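Telomerase reverse transcriptase (Candida tropicalis MYA-3404, PDB 6ZD1) probably elongates telomeres as a reverse transcriptase, adding simple sequence repeats to chromosome ends by copying a template within the telomerase RNA. Local coordinates at residues D97-T102 and K106-R111; D110-F115 and W166-L171; A294-K297 and G301-S304. One frame throughout, in Å; residues are numbered along the deposited sequence.

Contact 1 (D97-T102 and K106-R111); sequences DAWGGT and KVIQDR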
ATOM      1  N   ASP A  97      26.066  25.536  16.401  1.00 89.55           N
ATOM      2  CA  ASP A  97      24.962  26.403  16.803  1.00 81.52           C
ATOM      3  C   ASP A  97      23.715  26.163  15.958  1.00 87.05           C
ATOM      4  O   ASP A  97      22.596  26.349  16.448  1.00 81.49           O
ATOM      5  CB  ASP A  97      25.386  27.871  16.732  1.00 80.27           C
ATOM      6  CG  ASP A  97      25.901  28.267  15.364  1.00 84.39           C
ATOM      7  OD1 ASP A  97      26.330  27.372  14.606  1.00 91.76           O
ATOM      8  OD2 ASP A  97      25.882  29.477  15.048  1.00 80.21           O
ATOM      9  N   ALA A  98      23.882  25.739  14.700  1.00 80.87           N
ATOM     10  CA  ALA A  98      22.722  25.466  13.854  1.00 79.38           C
ATOM     11  C   ALA A  98      21.870  24.336  14.419  1.00 75.27           C
ATOM     12  O   ALA A  98      20.659  24.291  14.173  1.00 75.77           O
ATOM     13  CB  ALA A  98      23.166  25.139  12.428  1.00 77.70           C
ATOM     14  N   TRP A  99      22.483  23.407  15.158  1.00 84.15           N
ATOM     15  CA  TRP A  99      21.755  22.372  15.884  1.00 89.54           C
ATOM     16  C   TRP A  99      21.144  22.883  17.185  1.00 87.91           C
ATOM     17  O   TRP A  99      20.329  22.175  17.787  1.00 78.81           O
ATOM     18  CB  TRP A  99      22.673  21.186  16.193  1.00 84.54           C
ATOM     19  CG  TRP A  99      23.309  20.561  14.985  1.00 82.73           C
ATOM     20  CD1 TRP A  99      24.457  20.962  14.367  1.00 74.42           C
ATOM     21  CD2 TRP A  99      22.844  19.413  14.259  1.00 79.74           C
ATOM     22  NE1 TRP A  99      24.733  20.144  13.299  1.00 77.45           N
ATOM     23  CE2 TRP A  99      23.758  19.185  13.211  1.00 78.30           C
ATOM     24  CE3 TRP A  99      21.741  18.561  14.390  1.00 72.87           C
ATOM     25  CZ2 TRP A  99      23.607  18.139  12.299  1.00 73.40           C
ATOM     26  CZ3 TRP A  99      21.593  17.521  13.483  1.00 75.51           C
ATOM     27  CH2 TRP A  99      22.521  17.320  12.453  1.00 80.73           C
ATOM     28  N   GLY A 100      21.543  24.064  17.645  1.00 86.08           N
ATOM     29  CA  GLY A 100      20.998  24.637  18.863  1.00 87.63           C
ATOM     30  C   GLY A 100      21.423  23.927  20.131  1.00 91.66           C
ATOM     31  O   GLY A 100      20.586  23.682  21.008  1.00 90.37           O
ATOM     32  N   GLY A 101      22.701  23.589  20.251  1.00 87.09           N
ATOM     33  CA  GLY A 101      23.176  22.947  21.459  1.00 95.74           C
ATOM     34  C   GLY A 101      23.907  21.650  21.189  1.00 94.64           C
ATOM     35  O   GLY A 101      23.520  20.885  20.302  1.00 93.51           O
ATOM     36  N   THR A 102      24.948  21.379  21.970  1.00 99.50           N
ATOM     37  CA  THR A 102      25.707  20.143  21.814  1.00 96.93           C
ATOM     38  C   THR A 102      24.963  18.923  22.352  1.00101.00           C
ATOM     39  O   THR A 102      25.531  17.823  22.376  1.00101.78           O
ATOM     40  CB  THR A 102      27.065  20.278  22.508  1.00105.30           C
ATOM     41  OG1 THR A 102      27.777  19.038  22.416  1.00105.39           O
ATOM     42  CG2 THR A 102      26.875  20.645  23.974  1.00109.12           C
ATOM     43  N   LYS A 106      22.073  15.775  19.518  1.00 88.15           N
ATOM     44  CA  LYS A 106      21.810  14.361  19.758  1.00 80.12           C
ATOM     45  C   LYS A 106      20.337  14.034  19.547  1.00 88.79           C
ATOM     46  O   LYS A 106      19.999  12.991  18.975  1.00 86.87           O
ATOM     47  CB  LYS A 106      22.250  13.975  21.170  1.00 82.64           C
ATOM     48  CG  LYS A 106      23.744  14.116  21.424  1.00 97.10           C
ATOM     49  CD  LYS A 106      24.558  13.235  20.484  1.00115.82           C
ATOM     50  CE  LYS A 106      25.455  14.065  19.570  1.00112.82           C
ATOM     51  NZ  LYS A 106      26.229  13.226  18.609  1.00100.53           N
ATOM     52  N   VAL A 107      19.447  14.918  20.002  1.00 86.35           N
ATOM     53  CA  VAL A 107      18.015  14.676  19.858  1.00 69.47           C
ATOM     54  C   VAL A 107      17.605  14.753  18.392  1.00 83.85           C
ATOM     55  O   VAL A 107      16.868  13.894  17.891  1.00 89.59           O
ATOM     56  CB  VAL A 107      17.214  15.669  20.718  1.00 81.04           C
ATOM     57  CG1 VAL A 107      15.724  15.379  20.604  1.00 75.75           C
ATOM     58  CG2 VAL A 107      17.670  15.603  22.168  1.00 74.49           C
ATOM     59  N   ILE A 108      18.065  15.788  17.686  1.00 76.65           N
ATOM     60  CA  ILE A 108      17.673  15.962  16.289  1.00 65.94           C
ATOM     61  C   ILE A 108      18.217  14.826  15.432  1.00 65.68           C
ATOM     62  O   ILE A 108      17.545  14.353  14.506  1.00 70.41           O
ATOM     63  CB  ILE A 108      18.128  17.337  15.772  1.00 72.32           C
ATOM     64  CG1 ILE A 108      17.487  18.450  16.600  1.00 68.95           C
ATOM     65  CG2 ILE A 108      17.763  17.505  14.304  1.00 71.90           C
ATOM     66  CD1 ILE A 108      17.991  19.830  16.253  1.00 77.77           C
ATOM     67  N   GLN A 109      19.435  14.364  15.724  1.00 69.52           N
ATOM     68  CA  GLN A 109      20.001  13.261  14.954  1.00 68.06           C
ATOM     69  C   GLN A 109      19.197  11.982  15.150  1.00 71.60           C
ATOM     70  O   GLN A 109      18.992  11.218  14.198  1.00 72.54           O
ATOM     71  CB  GLN A 109      21.464  13.041  15.339  1.00 69.61           C
ATOM     72  CG  GLN A 109      22.415  14.068  14.750  1.00 78.74           C
ATOM     73  CD  GLN A 109      23.859  13.817  15.137  1.00 76.91           C
ATOM     74  OE1 GLN A 109      24.143  13.247  16.191  1.00 83.33           O
ATOM     75  NE2 GLN A 109      24.781  14.241  14.282  1.00 93.69           N
ATOM     76  N   ASP A 110      18.713  11.741  16.371  1.00 68.30           N
ATOM     77  CA  ASP A 110      17.866  10.578  16.608  1.00 59.85           C
ATOM     78  C   ASP A 110      16.562  10.686  15.830  1.00 69.21           C
ATOM     79  O   ASP A 110      16.059   9.687  15.304  1.00 74.67           O
ATOM     80  CB  ASP A 110      17.584  10.421  18.102  1.00 76.93           C
ATOM     81  CG  ASP A 110      18.770   9.868  18.868  1.00 79.12           C
ATOM     82  OD1 ASP A 110      19.760   9.453  18.229  1.00 86.99           O
ATOM     83  OD2 ASP A 110      18.709   9.849  20.115  1.00 93.86           O
ATOM     84  N   ARG A 111      16.009  11.898  15.726  1.00 64.28           N
ATOM     85  CA  ARG A 111      14.791  12.067  14.944  1.00 68.28           C
ATOM     86  C   ARG A 111      15.077  11.937  13.457  1.00 69.21           C
ATOM     87  O   ARG A 111      14.197  11.524  12.693  1.00 62.63           O
ATOM     88  CB  ARG A 111      14.142  13.419  15.241  1.00 71.57           C
ATOM     89  CG  ARG A 111      13.849  13.692  16.712  1.00 75.60           C
ATOM     90  CD  ARG A 111      12.673  12.880  17.237  1.00 74.37           C
ATOM     91  NE  ARG A 111      13.032  11.489  17.497  1.00 85.97           N
ATOM     92  CZ  ARG A 111      13.640  11.069  18.602  1.00 94.16           C
ATOM     93  NH1 ARG A 111      13.960  11.935  19.556  1.00 86.46           N
ATOM     94  NH2 ARG A 111      13.930   9.783  18.753  1.00 84.95           N
TER
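Lys106, in the first full turn of helix 104-117, meets the loop 97-102 through its aliphatic part: CG lies 4.2 Å from the carbonyl O of Thr102. The chain then curls back along its own helix, and NZ donates to OE1 of Gln109 at 3.2 Å, tilted 22° from the carbonyl plane of that amide. Ile108 carries the centre of the contact and uses both of its branches. With CG1 beside the backbone N (chi1 -60°) and the chain extended beyond it, CD1 reaches the carbonyl O of Trp99 at 3.6 Å, while the CG2 methyl turns to the benzo end of the indole, 3.9 Å from CZ3. Gln109 meets the same end of the indole, at an oblique angle: its CG sits 3.8 Å from Trp99 CZ3, and the side chain runs at about a right angle to that of Trp99, amide and indole planes 77° apart. The methylene does the touching, which leaves the amide oxygen to Lys106. At its other end the indole is held by NE1, bonded to the carbonyl O of Leu94, and Lys105 makes a cation-pi contact with the ring; Met90 of helix 79-93 packs on it too. What results is a connection between two consecutive helices of the telomerase RNA-binding domain, with a loop tryptophan wedged between helices 79-93 and 104-117.

Contact 2 (D110-F115 and W166-L171); sequences DRIVDF and WVFISL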
ATOM      1  N   ASP A 110      18.713  11.741  16.371  1.00 68.30           N
ATOM      2  CA  ASP A 110      17.866  10.578  16.608  1.00 59.85           C
ATOM      3  C   ASP A 110      16.562  10.686  15.830  1.00 69.21           C
ATOM      4  O   ASP A 110      16.059   9.687  15.304  1.00 74.67           O
ATOM      5  CB  ASP A 110      17.584  10.421  18.102  1.00 76.93           C
ATOM      6  CG  ASP A 110      18.770   9.868  18.868  1.00 79.12           C
ATOM      7  OD1 ASP A 110      19.760   9.453  18.229  1.00 86.99           O
ATOM      8  OD2 ASP A 110      18.709   9.849  20.115  1.00 93.86           O
ATOM      9  N   ARG A 111      16.009  11.898  15.726  1.00 64.28           N
ATOM     10  CA  ARG A 111      14.791  12.067  14.944  1.00 68.28           C
ATOM     11  C   ARG A 111      15.077  11.937  13.457  1.00 69.21           C
ATOM     12  O   ARG A 111      14.197  11.524  12.693  1.00 62.63           O
ATOM     13  CB  ARG A 111      14.142  13.419  15.241  1.00 71.57           C
ATOM     14  CG  ARG A 111      13.849  13.692  16.712  1.00 75.60           C
ATOM     15  CD  ARG A 111      12.673  12.880  17.237  1.00 74.37           C
ATOM     16  NE  ARG A 111      13.032  11.489  17.497  1.00 85.97           N
ATOM     17  CZ  ARG A 111      13.640  11.069  18.602  1.00 94.16           C
ATOM     18  NH1 ARG A 111      13.960  11.935  19.556  1.00 86.46           N
ATOM     19  NH2 ARG A 111      13.930   9.783  18.753  1.00 84.95           N
ATOM     20  N   ILE A 112      16.303  12.255  13.036  1.00 60.01           N
ATOM     21  CA  ILE A 112      16.683  12.047  11.642  1.00 60.64           C
ATOM     22  C   ILE A 112      16.752  10.559  11.326  1.00 62.15           C
ATOM     23  O   ILE A 112      16.328  10.121  10.250  1.00 56.50           O
ATOM     24  CB  ILE A 112      18.017  12.747  11.333  1.00 59.79           C
ATOM     25  CG1 ILE A 112      17.844  14.264  11.333  1.00 60.86           C
ATOM     26  CG2 ILE A 112      18.556  12.299   9.986  1.00 52.40           C
ATOM     27  CD1 ILE A 112      19.124  14.998  11.002  1.00 75.24           C
ATOM     28  N   VAL A 113      17.294   9.758  12.249  1.00 58.94           N
ATOM     29  CA  VAL A 113      17.332   8.314  12.034  1.00 54.81           C
ATOM     30  C   VAL A 113      15.919   7.752  11.961  1.00 60.32           C
ATOM     31  O   VAL A 113      15.611   6.919  11.099  1.00 65.34           O
ATOM     32  CB  VAL A 113      18.158   7.624  13.132  1.00 64.03           C
ATOM     33  CG1 VAL A 113      18.148   6.115  12.925  1.00 58.27           C
ATOM     34  CG2 VAL A 113      19.575   8.157  13.131  1.00 59.89           C
ATOM     35  N   ASP A 114      15.028   8.216  12.843  1.00 62.05           N
ATOM     36  CA  ASP A 114      13.635   7.788  12.767  1.00 59.04           C
ATOM     37  C   ASP A 114      13.024   8.183  11.430  1.00 56.56           C
ATOM     38  O   ASP A 114      12.281   7.407  10.820  1.00 66.57           O
ATOM     39  CB  ASP A 114      12.830   8.387  13.921  1.00 70.83           C
ATOM     40  CG  ASP A 114      13.165   7.758  15.264  1.00 80.53           C
ATOM     41  OD1 ASP A 114      13.911   6.753  15.294  1.00 79.15           O
ATOM     42  OD2 ASP A 114      12.679   8.274  16.292  1.00 71.60           O
ATOM     43  N   PHE A 115      13.340   9.389  10.956  1.00 57.68           N
ATOM     44  CA  PHE A 115      12.836   9.843   9.667  1.00 47.37           C
ATOM     45  C   PHE A 115      13.416   9.022   8.520  1.00 64.01           C
ATOM     46  O   PHE A 115      12.728   8.784   7.520  1.00 53.70           O
ATOM     47  CB  PHE A 115      13.152  11.328   9.499  1.00 55.71           C
ATOM     48  CG  PHE A 115      12.406  11.992   8.383  1.00 55.77           C
ATOM     49  CD1 PHE A 115      11.025  11.941   8.328  1.00 59.95           C
ATOM     50  CD2 PHE A 115      13.088  12.703   7.407  1.00 67.37           C
ATOM     51  CE1 PHE A 115      10.335  12.565   7.304  1.00 74.66           C
ATOM     52  CE2 PHE A 115      12.405  13.335   6.382  1.00 64.42           C
ATOM     53  CZ  PHE A 115      11.025  13.264   6.330  1.00 59.08           C
ATOM     54  N   TRP A 166      12.226  22.780   7.500  1.00 71.17           N
ATOM     55  CA  TRP A 166      13.121  22.961   6.361  1.00 62.75           C
ATOM     56  C   TRP A 166      14.356  22.076   6.469  1.00 63.35           C
ATOM     57  O   TRP A 166      14.886  21.626   5.448  1.00 61.66           O
ATOM     58  CB  TRP A 166      13.526  24.432   6.239  1.00 60.89           C
ATOM     59  CG  TRP A 166      14.615  24.683   5.230  1.00 65.83           C
ATOM     60  CD1 TRP A 166      14.471  24.790   3.876  1.00 64.29           C
ATOM     61  CD2 TRP A 166      16.012  24.865   5.500  1.00 60.96           C
ATOM     62  NE1 TRP A 166      15.692  25.027   3.288  1.00 59.75           N
ATOM     63  CE2 TRP A 166      16.653  25.075   4.262  1.00 60.88           C
ATOM     64  CE3 TRP A 166      16.782  24.867   6.668  1.00 62.10           C
ATOM     65  CZ2 TRP A 166      18.027  25.289   4.160  1.00 60.47           C
ATOM     66  CZ3 TRP A 166      18.146  25.079   6.563  1.00 63.02           C
ATOM     67  CH2 TRP A 166      18.753  25.289   5.318  1.00 63.82           C
ATOM     68  N   VAL A 167      14.840  21.818   7.686  1.00 60.61           N
ATOM     69  CA  VAL A 167      15.988  20.926   7.838  1.00 57.04           C
ATOM     70  C   VAL A 167      15.616  19.498   7.454  1.00 66.67           C
ATOM     71  O   VAL A 167      16.413  18.778   6.840  1.00 56.22           O
ATOM     72  CB  VAL A 167      16.544  20.997   9.272  1.00 66.43           C
ATOM     73  CG1 VAL A 167      17.589  19.914   9.480  1.00 54.63           C
ATOM     74  CG2 VAL A 167      17.146  22.369   9.545  1.00 63.00           C
ATOM     75  N   PHE A 168      14.399  19.068   7.788  1.00 65.14           N
ATOM     76  CA  PHE A 168      14.005  17.685   7.542  1.00 56.41           C
ATOM     77  C   PHE A 168      13.489  17.465   6.122  1.00 62.75           C
ATOM     78  O   PHE A 168      13.885  16.496   5.468  1.00 70.36           O
ATOM     79  CB  PHE A 168      12.942  17.251   8.557  1.00 66.00           C
ATOM     80  CG  PHE A 168      13.509  16.664   9.823  1.00 62.94           C
ATOM     81  CD1 PHE A 168      13.393  15.309  10.087  1.00 56.68           C
ATOM     82  CD2 PHE A 168      14.152  17.467  10.749  1.00 68.34           C
ATOM     83  CE1 PHE A 168      13.909  14.763  11.252  1.00 59.71           C
ATOM     84  CE2 PHE A 168      14.668  16.928  11.919  1.00 69.96           C
ATOM     85  CZ  PHE A 168      14.546  15.572  12.169  1.00 63.25           C
ATOM     86  N   ILE A 169      12.623  18.350   5.624  1.00 61.66           N
ATOM     87  CA  ILE A 169      12.006  18.110   4.322  1.00 70.38           C
ATOM     88  C   ILE A 169      12.873  18.598   3.161  1.00 67.71           C
ATOM     89  O   ILE A 169      12.779  18.054   2.055  1.00 70.58           O
ATOM     90  CB  ILE A 169      10.604  18.742   4.245  1.00 72.23           C
ATOM     91  CG1 ILE A 169      10.699  20.251   3.979  1.00 87.25           C
ATOM     92  CG2 ILE A 169       9.806  18.436   5.511  1.00 75.90           C
ATOM     93  CD1 ILE A 169       9.374  20.914   3.639  1.00 92.18           C
ATOM     94  N   SER A 170      13.711  19.613   3.376  1.00 63.28           N
ATOM     95  CA  SER A 170      14.570  20.124   2.314  1.00 61.93           C
ATOM     96  C   SER A 170      15.976  19.547   2.376  1.00 64.98           C
ATOM     97  O   SER A 170      16.495  19.079   1.362  1.00 78.12           O
ATOM     98  CB  SER A 170      14.637  21.658   2.356  1.00 49.21           C
ATOM     99  OG  SER A 170      13.355  22.237   2.175  1.00 71.36           O
ATOM    100  N   LEU A 171      16.609  19.570   3.549  1.00 56.53           N
ATOM    101  CA  LEU A 171      17.973  19.063   3.647  1.00 60.65           C
ATOM    102  C   LEU A 171      18.007  17.538   3.673  1.00 58.84           C
ATOM    103  O   LEU A 171      18.589  16.907   2.785  1.00 58.34           O
ATOM    104  CB  LEU A 171      18.661  19.640   4.884  1.00 63.21           C
ATOM    105  CG  LEU A 171      19.049  21.111   4.776  1.00 56.61           C
ATOM    106  CD1 LEU A 171      19.786  21.562   6.018  1.00 60.14           C
ATOM    107  CD2 LEU A 171      19.908  21.298   3.552  1.00 69.37           C
TER
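Phe168 drives its ring from 166-171 of helix 158-179 into the groove formed by Arg111, Ile112 and Phe115 on 110-115 of helix 104-117, and the tight part of the contact is gathered round that one ring. Its leading corner, CZ, lies 3.6 Å from CG1 of Ile112 and 3.8 Å from CB of Arg111. Along the ring edge and close to its plane comes the carbonyl O of Arg111, 3.6 Å from CE1; this oxygen also accepts the helical bond from Phe115 N. Phe115 closes the groove. Its CG stands anti to the backbone N (chi1 -166°), which swings the ring across to the partner helix, and the two phenyls form an offset edge-to-face pair: the edge of Phe168 is turned to the face of Phe115, centroids 5.5 Å apart and planes at 64°. The far end of the Phe115 ring passes beyond its partner, so that CE2 comes to 3.6 Å from the carbonyl O of Phe168. The helices are part of the mainly helical packing of the telomerase RNA-binding domain; the axes of these two short segments cross at -40°, and the 11.5 Å between them is spanned by large side chains. Helix 79-93 adds Val86 against Ile112 and Met90 against Val167, while Leu124 and Val129 also pack on Phe168. Phe168 lies within a wider pi-type turn, 167-171, where Trp166 O accepts from both Ser170 N and Leu171 N. Toward the partly exposed side the packing gives way to charge. Beyond CB the Arg111 chain bends at chi2 and chi3 and leaves the interface, and NH2 forms a salt bridge with Asp114 OD2 at 3.1 Å. The carboxylate oxygen lies near the guanidinium plane but is itself met from above the carboxylate plane; OD1 of Asp114 pairs with Arg117.

Contact 3 (A294-K297 and G301-S304); sequences ALRK and GHRS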
ATOM      1  N   ALA A 294     -23.008  -9.265  -6.511  1.00 76.14           N
ATOM      2  CA  ALA A 294     -24.299  -9.915  -6.688  1.00 74.32           C
ATOM      3  C   ALA A 294     -24.138 -11.388  -7.030  1.00 84.39           C
ATOM      4  O   ALA A 294     -25.023 -12.196  -6.726  1.00 88.21           O
ATOM      5  CB  ALA A 294     -25.104  -9.197  -7.771  1.00 63.01           C
ATOM      6  N   LEU A 295     -23.016 -11.760  -7.649  1.00 81.18           N
ATOM      7  CA  LEU A 295     -22.754 -13.162  -7.940  1.00 82.46           C
ATOM      8  C   LEU A 295     -22.315 -13.941  -6.711  1.00 84.40           C
ATOM      9  O   LEU A 295     -22.485 -15.164  -6.678  1.00 86.58           O
ATOM     10  CB  LEU A 295     -21.688 -13.282  -9.027  1.00 75.18           C
ATOM     11  CG  LEU A 295     -22.169 -12.887 -10.416  1.00 74.82           C
ATOM     12  CD1 LEU A 295     -21.015 -12.908 -11.393  1.00 79.26           C
ATOM     13  CD2 LEU A 295     -23.273 -13.829 -10.862  1.00 64.72           C
ATOM     14  N   ARG A 296     -21.764 -13.263  -5.701  1.00 87.31           N
ATOM     15  CA  ARG A 296     -21.422 -13.950  -4.462  1.00 91.23           C
ATOM     16  C   ARG A 296     -22.671 -14.509  -3.796  1.00 95.75           C
ATOM     17  O   ARG A 296     -22.638 -15.592  -3.200  1.00103.85           O
ATOM     18  CB  ARG A 296     -20.692 -12.997  -3.517  1.00 79.76           C
ATOM     19  CG  ARG A 296     -19.384 -12.452  -4.064  1.00 90.21           C
ATOM     20  CD  ARG A 296     -18.350 -13.552  -4.226  1.00 82.20           C
ATOM     21  NE  ARG A 296     -16.997 -13.015  -4.345  1.00 87.89           N
ATOM     22  CZ  ARG A 296     -16.395 -12.752  -5.501  1.00 85.85           C
ATOM     23  NH1 ARG A 296     -17.025 -12.978  -6.647  1.00 84.23           N
ATOM     24  NH2 ARG A 296     -15.160 -12.265  -5.509  1.00 76.57           N
ATOM     25  N   LYS A 297     -23.787 -13.788  -3.905  1.00 90.61           N
ATOM     26  CA  LYS A 297     -25.071 -14.219  -3.367  1.00 79.66           C
ATOM     27  C   LYS A 297     -25.827 -15.130  -4.328  1.00 85.14           C
ATOM     28  O   LYS A 297     -26.484 -16.080  -3.889  1.00102.74           O
ATOM     29  CB  LYS A 297     -25.928 -12.996  -3.029  1.00 88.26           C
ATOM     30  CG  LYS A 297     -25.273 -12.032  -2.050  1.00 96.81           C
ATOM     31  CD  LYS A 297     -25.959 -10.673  -2.062  1.00 86.86           C
ATOM     32  CE  LYS A 297     -27.442 -10.789  -1.743  1.00 92.69           C
ATOM     33  NZ  LYS A 297     -28.126  -9.466  -1.821  1.00100.30           N
ATOM     34  N   GLY A 301     -21.084 -21.170  -6.966  1.00 89.64           N
ATOM     35  CA  GLY A 301     -19.719 -21.261  -7.453  1.00 88.23           C
ATOM     36  C   GLY A 301     -18.867 -20.051  -7.137  1.00 90.77           C
ATOM     37  O   GLY A 301     -17.634 -20.144  -7.189  1.00 89.01           O
ATOM     38  N   HIS A 302     -19.490 -18.923  -6.794  1.00 87.70           N
ATOM     39  CA  HIS A 302     -18.749 -17.713  -6.470  1.00 86.50           C
ATOM     40  C   HIS A 302     -18.577 -17.499  -4.976  1.00 83.14           C
ATOM     41  O   HIS A 302     -17.750 -16.670  -4.578  1.00 73.79           O
ATOM     42  CB  HIS A 302     -19.439 -16.482  -7.070  1.00 87.67           C
ATOM     43  CG  HIS A 302     -19.374 -16.423  -8.563  1.00 86.30           C
ATOM     44  ND1 HIS A 302     -20.095 -17.273  -9.374  1.00 89.48           N
ATOM     45  CD2 HIS A 302     -18.670 -15.618  -9.393  1.00 80.09           C
ATOM     46  CE1 HIS A 302     -19.843 -16.991 -10.638  1.00 86.32           C
ATOM     47  NE2 HIS A 302     -18.980 -15.993 -10.678  1.00 87.13           N
ATOM     48  N   ARG A 303     -19.338 -18.214  -4.143  1.00 88.98           N
ATOM     49  CA  ARG A 303     -19.126 -18.115  -2.704  1.00 90.05           C
ATOM     50  C   ARG A 303     -17.757 -18.655  -2.310  1.00 87.84           C
ATOM     51  O   ARG A 303     -17.178 -18.210  -1.311  1.00 81.53           O
ATOM     52  CB  ARG A 303     -20.231 -18.854  -1.953  1.00 87.52           C
ATOM     53  CG  ARG A 303     -20.520 -18.286  -0.573  1.00 93.06           C
ATOM     54  CD  ARG A 303     -21.572 -19.101   0.162  1.00104.20           C
ATOM     55  NE  ARG A 303     -22.793 -19.277  -0.621  1.00112.07           N
ATOM     56  CZ  ARG A 303     -23.121 -20.401  -1.252  1.00117.75           C
ATOM     57  NH1 ARG A 303     -22.318 -21.456  -1.191  1.00106.66           N
ATOM     58  NH2 ARG A 303     -24.252 -20.472  -1.942  1.00106.94           N
ATOM     59  N   SER A 304     -17.217 -19.592  -3.094  1.00 82.28           N
ATOM     60  CA  SER A 304     -15.876 -20.097  -2.829  1.00 84.13           C
ATOM     61  C   SER A 304     -14.814 -19.017  -3.000  1.00 78.83           C
ATOM     62  O   SER A 304     -13.739 -19.120  -2.400  1.00 74.28           O
ATOM     63  CB  SER A 304     -15.576 -21.285  -3.746  1.00 82.82           C
ATOM     64  OG  SER A 304     -16.538 -22.315  -3.579  1.00101.06           O
TER
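The last turn of helix 263-298 and residues 301-304, helical in backbone angles but without the regular helix bonds, come together closely, the CA atoms of Arg296 and His302 being 5.0 Å apart. His302 is the buried centre of the contact, and its ring folds back over Leu295. A chi1 of -69°, with CG beside the backbone N, puts the imidazole against Leu295 CB, which stands over one face, 4.0 Å from the ring centroid and 17° off the normal, a CH-pi contact. Farther along the leucine, CD1 lies over the same face, 3.8 Å from NE2; the two side chains pass at a slant. The close approach of the backbones also brings CB of His302 to 3.3 Å from the carbonyl O of Leu295. Arg296 takes the neighbouring side. Bent at chi2, its chain brings CD to 3.2 Å from the carbonyl O of His302, and it crosses the histidine side chain at about a right angle. The guanidinium then continues past the imidazole, the planes inclined by 28°; NH1 lies near the ring plane, 4.1 Å from CD2, a loose packing contact. The polar reach of the arginine is spent elsewhere: NH2 makes a salt bridge with Asp474 OD1. At the margin, CB of Arg303 approaches the carbonyl O of Arg296 at 4.2 Å. The contact thus folds the link between helices 263-298 and 309-326 back on the first of them, within the reverse transcriptase domain. Helix 469-484 packs alongside, with Ser478 and Ser482 against His302 and Val481 against Ser304, whose OG bonds to Trp489; Arg315 of helix 309-326 bonds the carbonyl O of Arg303.

Overall arrangement
Contacts 1 and 2 are neighbours in the RNA-binding domain, their centres 11 Å apart. Both use helix 104-117 and share Asp110 and Arg111, and they meet where Ile108 CG2 lies 3.9 Å from Phe168 CE2. Helix 104-117 is therefore packed in succession against the preceding loop and against helix 158-179, which begins about forty residues after it ends. Contact 3 follows in series along the chain, in the reverse transcriptase domain, on the opposite side of the chain's centre: its centre is about 59 Å from that of contact 1 and 50 Å from that of contact 2. The three contacts thus belong to two regions far apart in one chain, whose family assignments point to RNA binding and to DNA synthesis.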